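Local coordinates for protein carboxypeptidase A inhibitor (Ascaris suum, PDB 3FJU) that inhibits carboxypeptidase A, acting as a secreted, disulfide-rich metalloprotease inhibitor of the I44 family, at residues V1-S6 with V17-C23; H36-K42 with C56-W62. All blocks are in the same frame, centred on the assembly; numbering follows the deposited sequence.

Contact 1. Residues V1-S6 with V17-C23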
loop_
_atom_site.group_PDB
_atom_site.type_symbol
_atom_site.label_atom_id
_atom_site.label_comp_id
_atom_site.label_asym_id
_atom_site.label_seq_id
_atom_site.Cartn_x
_atom_site.Cartn_y
_atom_site.Cartn_z
ATOM N N VAL B 1 6.762 21.908 -23.442
ATOM C CA VAL B 1 8.176 21.645 -23.033
ATOM C C VAL B 1 9.167 22.430 -23.890
ATOM O O VAL B 1 8.993 22.572 -25.107
ATOM C CB VAL B 1 8.526 20.126 -23.072
ATOM C CG1 VAL B 1 8.615 19.632 -24.522
ATOM C CG2 VAL B 1 9.833 19.840 -22.368
ATOM N N ARG B 2 10.211 22.936 -23.248
ATOM C CA ARG B 2 11.340 23.497 -23.954
ATOM C C ARG B 2 12.577 22.756 -23.504
ATOM O O ARG B 2 12.881 22.698 -22.314
ATOM C CB ARG B 2 11.467 25.001 -23.669
ATOM C CG ARG B 2 12.676 25.640 -24.307
ATOM C CD ARG B 2 12.774 27.099 -23.919
ATOM N NE ARG B 2 11.982 27.891 -24.834
ATOM C CZ ARG B 2 12.505 28.671 -25.774
ATOM N NH1 ARG B 2 13.826 28.793 -25.883
ATOM N NH2 ARG B 2 11.709 29.354 -26.580
ATOM N N LYS B 3 13.274 22.158 -24.466
ATOM C CA LYS B 3 14.512 21.439 -24.203
ATOM C C LYS B 3 15.683 22.407 -24.070
ATOM O O LYS B 3 15.656 23.536 -24.629
ATOM C CB LYS B 3 14.774 20.434 -25.325
ATOM C CG LYS B 3 13.687 19.380 -25.485
ATOM C CD LYS B 3 13.648 18.406 -24.302
ATOM C CE LYS B 3 14.908 17.544 -24.213
ATOM N NZ LYS B 3 14.977 16.810 -22.920
ATOM N N CYS B 4 16.711 21.965 -23.347
ATOM C CA CYS B 4 17.859 22.820 -23.029
ATOM C C CYS B 4 19.087 21.975 -22.725
ATOM O O CYS B 4 18.974 20.774 -22.414
ATOM C CB CYS B 4 17.538 23.705 -21.805
ATOM S SG CYS B 4 17.031 22.746 -20.348
ATOM N N LEU B 5 20.252 22.615 -22.804
ATOM C CA LEU B 5 21.516 22.040 -22.344
ATOM C C LEU B 5 22.134 22.903 -21.244
ATOM O O LEU B 5 22.937 22.410 -20.441
ATOM C CB LEU B 5 22.492 21.838 -23.507
ATOM C CG LEU B 5 22.055 20.942 -24.680
ATOM C CD1 LEU B 5 23.090 21.001 -25.793
ATOM C CD2 LEU B 5 21.802 19.505 -24.241
ATOM N N SER B 6 21.767 24.188 -21.227
ATOM C CA SER B 6 22.170 25.121 -20.184
ATOM C C SER B 6 21.055 26.156 -20.000
ATOM O O SER B 6 20.137 26.255 -20.832
ATOM C CB SER B 6 23.501 25.806 -20.536
ATOM O OG SER B 6 23.351 26.773 -21.565
ATOM N N VAL B 17 16.888 21.999 -16.189
ATOM C CA VAL B 17 16.981 20.848 -15.296
ATOM C C VAL B 17 17.929 19.833 -15.943
ATOM O O VAL B 17 17.629 19.269 -17.002
ATOM C CB VAL B 17 15.588 20.237 -15.010
ATOM C CG1 VAL B 17 15.713 19.046 -14.045
ATOM C CG2 VAL B 17 14.658 21.304 -14.398
ATOM N N GLN B 18 19.069 19.581 -15.306
ATOM C CA GLN B 18 20.083 18.759 -15.966
ATOM C C GLN B 18 19.736 17.283 -16.084
ATOM O O GLN B 18 20.135 16.635 -17.054
ATOM C CB GLN B 18 21.462 18.959 -15.344
ATOM C CG GLN B 18 22.102 20.316 -15.704
ATOM C CD GLN B 18 22.384 20.495 -17.193
ATOM O OE1 GLN B 18 22.699 19.541 -17.908
ATOM N NE2 GLN B 18 22.255 21.726 -17.666
ATOM N N LYS B 19 18.967 16.762 -15.132
ATOM C CA LYS B 19 18.632 15.346 -15.155
ATOM C C LYS B 19 17.826 14.969 -16.410
ATOM O O LYS B 19 18.122 13.956 -17.072
ATOM C CB LYS B 19 17.906 14.938 -13.870
ATOM C CG LYS B 19 18.179 13.522 -13.449
ATOM C CD LYS B 19 17.594 13.181 -12.084
ATOM C CE LYS B 19 18.519 13.528 -10.933
ATOM N NZ LYS B 19 18.141 12.779 -9.692
ATOM N N ASN B 20 16.842 15.799 -16.764
ATOM C CA ASN B 20 15.983 15.521 -17.923
ATOM C C ASN B 20 16.054 16.533 -19.079
ATOM O O ASN B 20 15.333 16.407 -20.052
ATOM C CB ASN B 20 14.527 15.236 -17.495
ATOM C CG ASN B 20 13.859 16.430 -16.802
ATOM O OD1 ASN B 20 14.506 17.440 -16.511
ATOM N ND2 ASN B 20 12.564 16.301 -16.518
ATOM N N LYS B 21 16.914 17.540 -18.941
ATOM C CA LYS B 21 17.190 18.529 -20.007
ATOM C C LYS B 21 15.938 19.272 -20.470
ATOM O O LYS B 21 15.643 19.383 -21.667
ATOM C CB LYS B 21 17.929 17.879 -21.193
ATOM C CG LYS B 21 19.257 17.261 -20.795
ATOM C CD LYS B 21 20.241 18.304 -20.310
ATOM C CE LYS B 21 21.641 17.719 -20.225
ATOM N NZ LYS B 21 21.913 17.048 -18.925
ATOM N N ILE B 22 15.177 19.751 -19.499
ATOM C CA ILE B 22 14.039 20.602 -19.801
ATOM C C ILE B 22 14.108 21.869 -18.965
ATOM O O ILE B 22 14.698 21.902 -17.874
ATOM C CB ILE B 22 12.654 19.915 -19.588
ATOM C CG1 ILE B 22 12.339 19.747 -18.090
ATOM C CG2 ILE B 22 12.584 18.578 -20.342
ATOM C CD1 ILE B 22 10.845 19.536 -17.773
ATOM N N CYS B 23 13.495 22.912 -19.507
ATOM C CA CYS B 23 13.390 24.187 -18.816
ATOM C C CYS B 23 12.255 24.138 -17.805
ATOM O O CYS B 23 11.194 23.537 -18.058
ATOM C CB CYS B 23 13.125 25.289 -19.840
ATOM S SG CYS B 23 14.460 25.523 -21.001
HETATM O O HOH W 1 9.999 23.222 -20.437
#
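Arg2 and Lys3 meet Cys23, Ile22 and Lys21 in an antiparallel backbone pairing, one bridge long and centred on Lys3 and Ile22. These two form a non-hydrogen-bonded pair, since the bonds lie to either side of it. Cys23 N donates to Arg2 O at 2.9 Å, whereas the bond from Cys4 N to Lys21 O is longer, 3.3 Å.

Lys21 O has a second donor. The Lys3 side chain is bent at both chi2 (-69°) and chi3 (-66°), which curls it back so that NZ lies 2.9 Å from Lys21 O. NZ and Cys4 N approach this oxygen from opposite faces of its carbonyl plane, so the group is gripped from both sides. A further hydrogen bond comes from Gln18 NE2, which donates at 2.9 Å to Leu5 O. The acceptor lies in the Gln18 amide plane, but the donor stands above the carbonyl plane of Leu5.

Gln18 is itself positioned by Lys21, whose NZ binds both Gln18 O (2.6 Å) and Gln18 OE1. Apolar contacts fill in between: Val1 CG2 meets Ile22 CG2 at 3.6 Å, the side chains crossing at about a right angle, and Cys4 CB lies 3.7 Å from Cys23 SG. Water 1 links Arg2 N to Cys23 O at the outer end, while the Arg2 guanidinium turns off to Asp9 O.

Val17 faces both Lys21 and Ile22, a G1 beta bulge in which Lys21 has positive phi (58°). Arg2 to Cys4 run along the opposite edge of residues 21-23, since Cys23 N and Lys21 O point to them while Ile22 O accepts from Val17 N. Cys4-Cys16 ties the N-terminal segment to strand 15-17, and Cys10-Cys23 ties strand 22-24 to the loop holding Cys10.

Contact 2. Residues H36-K42 with C56-W62. Unlike the reference sequence in segment 56-62: Gly59 (reference Leu), Cys60 (reference Pro), Cys61 (reference Trp), Trp62 (reference Gly). With ZN (zinc ion), chain C.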
loop_
_atom_site.group_PDB
_atom_site.type_symbol
_atom_site.label_atom_id
_atom_site.label_comp_id
_atom_site.label_asym_id
_atom_site.label_seq_id
_atom_site.Cartn_x
_atom_site.Cartn_y
_atom_site.Cartn_z
ATOM N N HIS B 36 8.607 16.240 -3.125
ATOM C CA HIS B 36 8.655 14.915 -3.749
ATOM C C HIS B 36 10.057 14.356 -4.037
ATOM O O HIS B 36 10.182 13.254 -4.608
ATOM C CB HIS B 36 7.796 14.922 -5.033
ATOM C CG HIS B 36 6.351 15.211 -4.780
ATOM N ND1 HIS B 36 5.545 14.372 -4.036
ATOM C CD2 HIS B 36 5.569 16.251 -5.158
ATOM C CE1 HIS B 36 4.324 14.878 -3.982
ATOM N NE2 HIS B 36 4.316 16.023 -4.644
ATOM N N PHE B 37 11.097 15.082 -3.621
ATOM C CA PHE B 37 12.498 14.679 -3.857
ATOM C C PHE B 37 12.739 14.194 -5.287
ATOM O O PHE B 37 13.348 13.144 -5.540
ATOM C CB PHE B 37 12.977 13.671 -2.808
ATOM C CG PHE B 37 13.037 14.258 -1.431
ATOM C CD1 PHE B 37 11.878 14.408 -0.678
ATOM C CD2 PHE B 37 14.253 14.707 -0.897
ATOM C CE1 PHE B 37 11.914 15.003 0.586
ATOM C CE2 PHE B 37 14.304 15.268 0.380
ATOM C CZ PHE B 37 13.121 15.410 1.124
ATOM N N THR B 38 12.232 14.989 -6.222
ATOM C CA THR B 38 12.305 14.651 -7.623
ATOM C C THR B 38 12.405 15.908 -8.489
ATOM O O THR B 38 12.627 17.005 -7.972
ATOM C CB THR B 38 11.079 13.810 -8.017
ATOM O OG1 THR B 38 11.295 13.205 -9.292
ATOM C CG2 THR B 38 9.788 14.653 -8.015
ATOM N N ILE B 39 12.235 15.726 -9.796
ATOM C CA ILE B 39 12.410 16.806 -10.774
ATOM C C ILE B 39 11.093 17.130 -11.463
ATOM O O ILE B 39 10.172 16.309 -11.469
ATOM C CB ILE B 39 13.482 16.435 -11.841
ATOM C CG1 ILE B 39 13.025 15.223 -12.681
ATOM C CG2 ILE B 39 14.857 16.228 -11.153
ATOM C CD1 ILE B 39 14.033 14.725 -13.753
ATOM N N PRO B 40 10.987 18.341 -12.036
ATOM C CA PRO B 40 9.784 18.706 -12.782
ATOM C C PRO B 40 9.690 18.006 -14.127
ATOM O O PRO B 40 10.689 17.513 -14.671
ATOM C CB PRO B 40 9.972 20.211 -13.046
ATOM C CG PRO B 40 11.043 20.647 -12.167
ATOM C CD PRO B 40 11.935 19.461 -11.980
ATOM N N CYS B 41 8.485 18.026 -14.681
ATOM C CA CYS B 41 8.224 17.465 -15.988
ATOM C C CYS B 41 6.993 18.145 -16.569
ATOM O O CYS B 41 6.172 18.724 -15.837
ATOM C CB CYS B 41 7.975 15.961 -15.882
ATOM S SG CYS B 41 6.735 15.540 -14.600
ATOM N N LYS B 42 6.860 18.039 -17.887
ATOM C CA LYS B 42 5.674 18.502 -18.606
ATOM C C LYS B 42 4.826 17.332 -19.067
ATOM O O LYS B 42 3.599 17.459 -19.166
ATOM C CB LYS B 42 6.089 19.365 -19.799
ATOM C CG LYS B 42 6.949 20.567 -19.456
ATOM C CD LYS B 42 6.197 21.609 -18.657
ATOM C CE LYS B 42 6.760 23.001 -18.946
ATOM N NZ LYS B 42 6.584 23.876 -17.770
ATOM N N CYS B 56 4.877 11.384 -15.139
ATOM C CA CYS B 56 4.714 12.797 -14.834
ATOM C C CYS B 56 3.339 12.987 -14.240
ATOM O O CYS B 56 2.322 12.726 -14.883
ATOM C CB CYS B 56 4.900 13.682 -16.061
ATOM S SG CYS B 56 4.968 15.427 -15.628
ATOM N N ASN B 57 3.323 13.412 -12.992
ATOM C CA ASN B 57 2.081 13.621 -12.277
ATOM C C ASN B 57 2.139 14.951 -11.557
ATOM O O ASN B 57 3.033 15.185 -10.734
ATOM C CB ASN B 57 1.896 12.478 -11.285
ATOM C CG ASN B 57 0.509 12.447 -10.680
ATOM O OD1 ASN B 57 -0.490 12.466 -11.396
ATOM N ND2 ASN B 57 0.446 12.366 -9.360
ATOM N N LYS B 58 1.195 15.843 -11.878
ATOM C CA LYS B 58 1.109 17.130 -11.195
ATOM C C LYS B 58 2.440 17.899 -11.210
ATOM O O LYS B 58 2.888 18.459 -10.209
ATOM C CB LYS B 58 0.550 16.939 -9.794
ATOM C CG LYS B 58 -0.892 16.462 -9.884
ATOM C CD LYS B 58 -1.579 16.431 -8.555
ATOM C CE LYS B 58 -1.231 15.180 -7.782
ATOM N NZ LYS B 58 -2.417 14.736 -7.005
ATOM N N GLY B 59 3.073 17.860 -12.367
ATOM C CA GLY B 59 4.249 18.673 -12.642
ATOM C C GLY B 59 5.585 18.123 -12.173
ATOM O O GLY B 59 6.610 18.769 -12.395
ATOM N N CYS B 60 5.584 16.948 -11.525
ATOM C CA CYS B 60 6.830 16.292 -11.076
ATOM C C CYS B 60 6.911 14.813 -11.492
ATOM O O CYS B 60 5.883 14.178 -11.722
ATOM C CB CYS B 60 6.942 16.371 -9.547
ATOM S SG CYS B 60 6.701 18.044 -8.818
ATOM N N CYS B 61 8.129 14.268 -11.579
ATOM C CA CYS B 61 8.323 12.843 -11.900
ATOM C C CYS B 61 8.069 11.966 -10.684
ATOM O O CYS B 61 8.892 11.918 -9.777
ATOM C CB CYS B 61 9.736 12.584 -12.431
ATOM S SG CYS B 61 10.014 13.308 -14.077
ATOM N N TRP B 62 6.912 11.308 -10.676
ATOM C CA TRP B 62 6.463 10.460 -9.547
ATOM C C TRP B 62 6.757 8.990 -9.776
ATOM O O TRP B 62 6.768 8.514 -10.906
ATOM C CB TRP B 62 4.937 10.568 -9.421
ATOM C CG TRP B 62 4.414 11.797 -8.697
ATOM C CD1 TRP B 62 4.828 13.109 -8.832
ATOM C CD2 TRP B 62 3.346 11.813 -7.761
ATOM N NE1 TRP B 62 4.084 13.918 -8.018
ATOM C CE2 TRP B 62 3.166 13.148 -7.348
ATOM C CE3 TRP B 62 2.521 10.811 -7.211
ATOM C CZ2 TRP B 62 2.184 13.516 -6.420
ATOM C CZ3 TRP B 62 1.544 11.174 -6.294
ATOM C CH2 TRP B 62 1.383 12.518 -5.904
HETATM ZN ZN ZN C . 2.719 17.580 -4.328
HETATM O O HOH W 2 2.930 17.141 -1.805
HETATM O O HOH W 3 1.487 17.420 -6.077
#
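Cys41 and Cys56 are joined by a disulfide, with a chi3 of 92° about the S-S bond, and this covalent link anchors the tightly packed part of the contact. Close by, residues 39-41 pair antiparallel with Gly59 to Cys61, where the type I' turn Asn57-Cys60 passes into strand 60-62. Pro40 and Cys60 are the non-hydrogen-bonded pair, their CA atoms 4.2 Å apart. On one side of it Cys61 N donates to Ile39 O (2.9 Å); on the other Cys41 N donates to Gly59 O (3.0 Å).

Cys61 SG packs between the two segments, 3.8 Å from both Cys41 CB and Ile39 CG1, and continues into its disulfide with Cys47. Thr38 adds a side-chain hydrogen bond. Its OG1 sits opposite the backbone N (chi1 -166°), which brings the hydroxyl to Cys61 O at 2.8 Å, on a lone pair in the carbonyl plane; CG2 meanwhile rests against Cys60 CB.

The solvent side is the zinc end, at partly exposed His36. There the His36 and Trp62 rings meet obliquely, their planes at 44°, with His36 CE1 3.5 Å from Trp62 CZ2; Trp62 NE1 stands over the centre of the imidazole. The indole itself is buried, with Asn57 ND2 over its opposite face; that amide also bonds to the backbone of another protein chain, which Lys58 approaches too. His36 NE2 coordinates zinc together with Glu35 OE1 and two waters: water 3 lies 2.1 Å from the zinc ion and water 2 a longer 2.6 Å from it.

The disulfide, two backbone bonds and the Thr38 hydroxyl thus hold residues 38-41 to the 56-62 hairpin. At His36, metal bond and indole together probably limit rotation of the imidazole, which the zinc would probably polarise.

Overall arrangement
Contacts 1 and 2 share a plan: each lays an irregular segment antiparallel against a short hairpin, with a single bridge, and each buries nearly the same area (482 and 487 Å²). They lie on opposite sides of the chain's centre, contact 2 nearer to it. Contact 1 is the more exposed, with lysine and glutamine hydrogen bonds at its surface. Both send disulfides outward, but only contact 2 also has one, Cys41-Cys56, between its own segments; it packs against helix 26-36 and ends at zinc and another protein chain. They also touch: Asn20 ND2 probably bonds to Pro40 O, while Ile22 CD1 packs on Cys41 CA.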